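Local coordinates for acyl-CoA dehydrogenase (Mycobacterium thermoresistibile, PDB 3PFD), which probably oxidises saturated acyl-CoA thioesters to their 2,3-dehydroacyl-CoA products, with FAD as cofactor, the flavin being bound here in its reduced form, at residues C[40-45]-C[92-97]; C[268-273]-C[343-348]. All coordinates share one frame; numbering follows the deposited sequence.

Contact 1. Residues C[40-45]-C[92-97]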
loop_
_atom_site.group_PDB
_atom_site.type_symbol
_atom_site.label_atom_id
_atom_site.label_comp_id
_atom_site.label_asym_id
_atom_site.label_seq_id
_atom_site.Cartn_x
_atom_site.Cartn_y
_atom_site.Cartn_z
ATOM N N PRO C 40 24.637 -21.079 -11.731
ATOM C CA PRO C 40 24.219 -22.160 -12.661
ATOM C C PRO C 40 23.443 -23.323 -12.015
ATOM O O PRO C 40 22.692 -24.009 -12.709
ATOM C CB PRO C 40 25.551 -22.648 -13.283
ATOM C CG PRO C 40 26.494 -21.437 -13.173
ATOM C CD PRO C 40 26.088 -20.794 -11.836
ATOM N N TYR C 41 23.595 -23.514 -10.702
ATOM C CA TYR C 41 22.947 -24.632 -9.988
ATOM C C TYR C 41 21.676 -24.261 -9.218
ATOM O O TYR C 41 20.922 -25.135 -8.796
ATOM C CB TYR C 41 23.963 -25.327 -9.068
ATOM C CG TYR C 41 25.252 -25.612 -9.801
ATOM C CD1 TYR C 41 25.362 -26.726 -10.632
ATOM C CD2 TYR C 41 26.338 -24.734 -9.714
ATOM C CE1 TYR C 41 26.538 -26.990 -11.341
ATOM C CE2 TYR C 41 27.521 -24.974 -10.429
ATOM C CZ TYR C 41 27.617 -26.109 -11.235
ATOM O OH TYR C 41 28.784 -26.368 -11.937
ATOM N N ALA C 42 21.423 -22.963 -9.074
ATOM C CA ALA C 42 20.290 -22.457 -8.296
ATOM C C ALA C 42 18.926 -23.029 -8.697
ATOM O O ALA C 42 18.147 -23.394 -7.821
ATOM C CB ALA C 42 20.279 -20.923 -8.327
ATOM N N ALA C 43 18.634 -23.101 -10.004
ATOM C CA ALA C 43 17.392 -23.713 -10.486
ATOM C C ALA C 43 17.217 -25.180 -10.047
ATOM O O ALA C 43 16.161 -25.558 -9.550
ATOM C CB ALA C 43 17.269 -23.607 -12.014
ATOM N N GLU C 44 18.264 -25.982 -10.253
ATOM C CA GLU C 44 18.293 -27.402 -9.907
ATOM C C GLU C 44 18.269 -27.583 -8.389
ATOM O O GLU C 44 17.586 -28.446 -7.891
ATOM C CB GLU C 44 19.507 -28.077 -10.572
ATOM C CG GLU C 44 19.928 -29.489 -10.118
ATOM C CD GLU C 44 21.151 -30.007 -10.936
ATOM O OE1 GLU C 44 21.199 -29.670 -12.131
ATOM O OE2 GLU C 44 22.042 -30.729 -10.423
ATOM N N VAL C 45 18.974 -26.738 -7.652
ATOM C CA VAL C 45 18.876 -26.741 -6.185
ATOM C C VAL C 45 17.400 -26.690 -5.711
ATOM O O VAL C 45 16.959 -27.490 -4.882
ATOM C CB VAL C 45 19.764 -25.607 -5.579
ATOM C CG1 VAL C 45 19.443 -25.315 -4.082
ATOM C CG2 VAL C 45 21.240 -25.969 -5.750
ATOM N N ARG C 92 21.148 -12.926 -4.056
ATOM C CA ARG C 92 20.844 -12.396 -5.383
ATOM C C ARG C 92 20.745 -13.501 -6.425
ATOM O O ARG C 92 20.000 -13.340 -7.410
ATOM C CB ARG C 92 21.938 -11.394 -5.805
ATOM C CG ARG C 92 21.652 -10.551 -7.043
ATOM C CD ARG C 92 22.678 -9.423 -7.202
ATOM N NE ARG C 92 22.629 -8.910 -8.565
ATOM C CZ ARG C 92 23.292 -9.434 -9.604
ATOM N NH1 ARG C 92 24.145 -10.456 -9.443
ATOM N NH2 ARG C 92 23.128 -8.904 -10.820
ATOM N N VAL C 93 21.510 -14.585 -6.259
ATOM C CA VAL C 93 21.448 -15.687 -7.246
ATOM C C VAL C 93 20.865 -16.997 -6.691
ATOM O O VAL C 93 20.325 -17.827 -7.458
ATOM C CB VAL C 93 22.803 -15.947 -7.975
ATOM C CG1 VAL C 93 23.316 -14.672 -8.728
ATOM C CG2 VAL C 93 23.879 -16.497 -7.019
ATOM N N ASP C 94 20.949 -17.182 -5.369
ATOM C CA ASP C 94 20.438 -18.412 -4.785
ATOM C C ASP C 94 20.266 -18.262 -3.290
ATOM O O ASP C 94 21.241 -18.213 -2.538
ATOM C CB ASP C 94 21.398 -19.557 -5.101
ATOM C CG ASP C 94 20.962 -20.864 -4.533
ATOM O OD1 ASP C 94 20.286 -20.886 -3.473
ATOM O OD2 ASP C 94 21.352 -21.886 -5.126
ATOM N N CYS C 95 19.016 -18.180 -2.863
ATOM C CA CYS C 95 18.734 -17.873 -1.466
ATOM C C CYS C 95 19.087 -19.063 -0.582
ATOM O O CYS C 95 19.656 -18.869 0.497
ATOM C CB CYS C 95 17.286 -17.439 -1.291
ATOM S SG CYS C 95 16.841 -16.788 0.335
ATOM N N SER C 96 18.822 -20.291 -1.034
ATOM C CA SER C 96 19.260 -21.449 -0.219
ATOM C C SER C 96 20.759 -21.402 0.072
ATOM O O SER C 96 21.188 -21.653 1.190
ATOM C CB SER C 96 18.865 -22.784 -0.835
ATOM O OG SER C 96 17.455 -22.879 -0.982
ATOM N N ALA C 97 21.547 -21.094 -0.951
ATOM C CA ALA C 97 22.991 -20.969 -0.808
ATOM C C ALA C 97 23.390 -19.876 0.180
ATOM O O ALA C 97 24.335 -20.065 0.963
ATOM C CB ALA C 97 23.650 -20.735 -2.194
#

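Contact 2. Residues C[268-273]-C[343-348]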
loop_
_atom_site.group_PDB
_atom_site.type_symbol
_atom_site.label_atom_id
_atom_site.label_comp_id
_atom_site.label_asym_id
_atom_site.label_seq_id
_atom_site.Cartn_x
_atom_site.Cartn_y
_atom_site.Cartn_z
ATOM N N GLN C 268 17.142 -7.517 -5.397
ATOM C CA GLN C 268 18.090 -6.974 -6.374
ATOM C C GLN C 268 18.165 -7.874 -7.610
ATOM O O GLN C 268 18.120 -7.383 -8.753
ATOM C CB GLN C 268 19.498 -6.821 -5.766
ATOM C CG GLN C 268 20.507 -6.202 -6.764
ATOM C CD GLN C 268 20.160 -4.732 -7.084
ATOM O OE1 GLN C 268 20.008 -3.934 -6.180
ATOM N NE2 GLN C 268 20.066 -4.388 -8.366
ATOM N N GLY C 269 18.241 -9.186 -7.370
ATOM C CA GLY C 269 18.328 -10.167 -8.431
ATOM C C GLY C 269 17.042 -10.199 -9.238
ATOM O O GLY C 269 17.091 -10.318 -10.476
ATOM N N ALA C 270 15.896 -10.087 -8.559
ATOM C CA ALA C 270 14.594 -10.035 -9.249
ATOM C C ALA C 270 14.507 -8.773 -10.111
ATOM O O ALA C 270 14.151 -8.837 -11.292
ATOM C CB ALA C 270 13.420 -10.087 -8.250
ATOM N N LEU C 271 14.851 -7.627 -9.525
ATOM C CA LEU C 271 14.927 -6.365 -10.289
ATOM C C LEU C 271 15.911 -6.448 -11.473
ATOM O O LEU C 271 15.581 -6.013 -12.576
ATOM C CB LEU C 271 15.317 -5.189 -9.383
ATOM C CG LEU C 271 15.688 -3.877 -10.103
ATOM C CD1 LEU C 271 14.406 -3.285 -10.744
ATOM C CD2 LEU C 271 16.343 -2.868 -9.164
ATOM N N ASP C 272 17.125 -6.964 -11.254
ATOM C CA ASP C 272 18.080 -7.123 -12.373
ATOM C C ASP C 272 17.484 -7.952 -13.510
ATOM O O ASP C 272 17.626 -7.595 -14.695
ATOM C CB ASP C 272 19.366 -7.809 -11.940
ATOM C CG ASP C 272 20.173 -6.995 -10.956
ATOM O OD1 ASP C 272 19.935 -5.786 -10.800
ATOM O OD2 ASP C 272 21.039 -7.606 -10.307
ATOM N N ALA C 273 16.848 -9.075 -13.161
ATOM C CA ALA C 273 16.223 -9.941 -14.170
ATOM C C ALA C 273 15.107 -9.182 -14.920
ATOM O O ALA C 273 15.048 -9.250 -16.150
ATOM C CB ALA C 273 15.678 -11.280 -13.522
ATOM N N GLU C 343 7.238 -7.530 -2.073
ATOM C CA GLU C 343 6.638 -6.660 -3.073
ATOM C C GLU C 343 7.435 -6.677 -4.394
ATOM O O GLU C 343 6.857 -6.807 -5.453
ATOM C CB GLU C 343 6.475 -5.211 -2.519
ATOM C CG GLU C 343 6.141 -4.144 -3.603
ATOM C CD GLU C 343 6.066 -2.707 -3.036
ATOM O OE1 GLU C 343 5.841 -1.755 -3.821
ATOM O OE2 GLU C 343 6.260 -2.523 -1.815
ATOM N N VAL C 344 8.752 -6.553 -4.318
ATOM C CA VAL C 344 9.604 -6.502 -5.513
ATOM C C VAL C 344 9.532 -7.779 -6.342
ATOM O O VAL C 344 9.374 -7.714 -7.577
ATOM C CB VAL C 344 11.097 -6.171 -5.157
ATOM C CG1 VAL C 344 12.024 -6.476 -6.322
ATOM C CG2 VAL C 344 11.234 -4.688 -4.749
ATOM N N THR C 345 9.618 -8.931 -5.673
ATOM C CA THR C 345 9.584 -10.233 -6.365
ATOM C C THR C 345 8.210 -10.551 -6.952
ATOM O O THR C 345 8.140 -11.140 -8.020
ATOM C CB THR C 345 10.036 -11.406 -5.471
ATOM O OG1 THR C 345 9.178 -11.513 -4.343
ATOM C CG2 THR C 345 11.500 -11.225 -5.006
ATOM N N THR C 346 7.138 -10.157 -6.254
ATOM C CA THR C 346 5.759 -10.237 -6.792
ATOM C C THR C 346 5.629 -9.437 -8.098
ATOM O O THR C 346 5.040 -9.915 -9.067
ATOM C CB THR C 346 4.702 -9.758 -5.756
ATOM O OG1 THR C 346 4.818 -10.574 -4.588
ATOM C CG2 THR C 346 3.285 -9.925 -6.279
ATOM N N ASP C 347 6.190 -8.227 -8.084
ATOM C CA ASP C 347 6.282 -7.343 -9.255
ATOM C C ASP C 347 7.117 -7.918 -10.408
ATOM O O ASP C 347 6.724 -7.822 -11.575
ATOM C CB ASP C 347 6.893 -5.991 -8.843
ATOM C CG ASP C 347 5.908 -5.088 -8.122
ATOM O OD1 ASP C 347 4.670 -5.403 -8.051
ATOM O OD2 ASP C 347 6.396 -4.058 -7.599
ATOM N N ALA C 348 8.266 -8.502 -10.083
ATOM C CA ALA C 348 9.147 -9.054 -11.108
ATOM C C ALA C 348 8.512 -10.227 -11.848
ATOM O O ALA C 348 8.630 -10.334 -13.076
ATOM C CB ALA C 348 10.516 -9.448 -10.499
#

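Contact 1. Residues C[40-45]-C[92-97]
Ala42 and Val45, one turn apart on helix 24-47, face the chain where it passes through Val93 and Asp94 into helix 95-114. The contact belongs to the helical N-terminal domain of the acyl-CoA dehydrogenase fold, and most of what touches is buried.

Van der Waals packing joins the two segments. The methyl CB of Ala42 rests on the carbonyl oxygen Val93 O at 3.2 Å, and it also lies against Asp94, with Ala42 CB to Asp94 OD2 at 3.5 Å. Alanine suits this place because its short side chain lets the helix come close, with 5.4 Å between the CA atoms of Ala42 and Asp94. A turn later, Val45 lies roughly at right angles to the Asp94 side chain. CB and both methyls of Val45 are about equally far from Asp94 OD2, at 4.1 Å, and CG1, anti to the backbone N (chi1 166°), also reaches Ser96 CB at 4.2 Å; the branched side chain suits the place by laying its whole end over the carboxylate oxygen. Val45 also packs on Pro52 and Arg50, while Ala42 touches Arg365 of helix 363-373.

The polar interaction lies within 92-97. Asp94 is the N-cap of helix 95-114: with CG anti to its own backbone N, the carboxylate turns back over the first helical turn, and OD1 accepts from Ala97 N at 2.8 Å. The bond is nearly straight at the hydrogen (172°), although the N-H comes from above the carboxylate plane, 59° out of it. Aspartate suits the cap because its short side chain offers an acceptor to a backbone amide of that turn.

Across this contact the two carboxylate oxygens differ: OD1 is engaged by the helix start, whereas OD2 meets the CH groups of Ala42 and Val45, and the positive end of the helix dipole would be expected to favour the charged form of Asp94.

Contact 2. Residues C[268-273]-C[343-348]
Thr345 holds OG1 between its backbone N and carbonyl carbon (chi1 61°), which places CG2 anti to the carbonyl carbon and against Ala270. Val344 has CG1 anti to the backbone N (chi1 165°), and this branch too reaches Ala270. The helices that meet here, 256-280 and 326-352, are the first and third long helices of the C-terminal helical bundle of the acyl-CoA dehydrogenase fold, and their local axes run nearly side by side, at 25° and 8.8 Å.

The packing centres on Ala270. Its CB is met by Ala348 CB at 3.7 Å, by Thr345 CG2 at 3.9 Å and by Val344 CG1 at 4.3 Å, so one methyl group sits among three neighbours from about one turn of the facing helix. Small residues on both sides suit such an approach: alanine meets alanine at its tightest apolar contact, and threonine presents a methyl to the interface while its hydroxyl is satisfied by its own helix, OG1 bonding to Ala341 O. The backbone N of Leu271 lies against Val344 CG1, while its side chain packs on Ala302 and Ile305 of helix 292-321; Ala270 and Thr345 also touch helix 363-373.

The polar ends of Gln268 and Asp272 turn away from this core. Gln268 NE2 donates to Asp272 OD1 at 2.8 Å, one turn along the same helix, on the syn side of the carboxylate but tilted out of its plane, and Gln268 OE1 accepts from Arg309. Beside its contact with Ala270 CB, Ala348 CB also lies 3.8 Å from the backbone oxygen Ala270 O.

Following the chain from its N terminus, contact 1 comes first: helix 24-47 leads through helices 53-61 and 80-91 before 92-97 returns to 40-45. Helices 95-114 and 117-129 and then the strands of the middle domain follow, and helix 244-253 precedes helix 256-280. Contact 2 then closes a second loop, which runs through helix 292-321 to helix 326-352. The loops are in series, neither enclosing nor crossing the other, with contact centres about 15 Å apart. Arg92 bridges them: its NH2 forms a salt bridge with Asp272 OD2, and its aliphatic part packs on Gly269, tying the N-terminal helical domain to the C-terminal bundle.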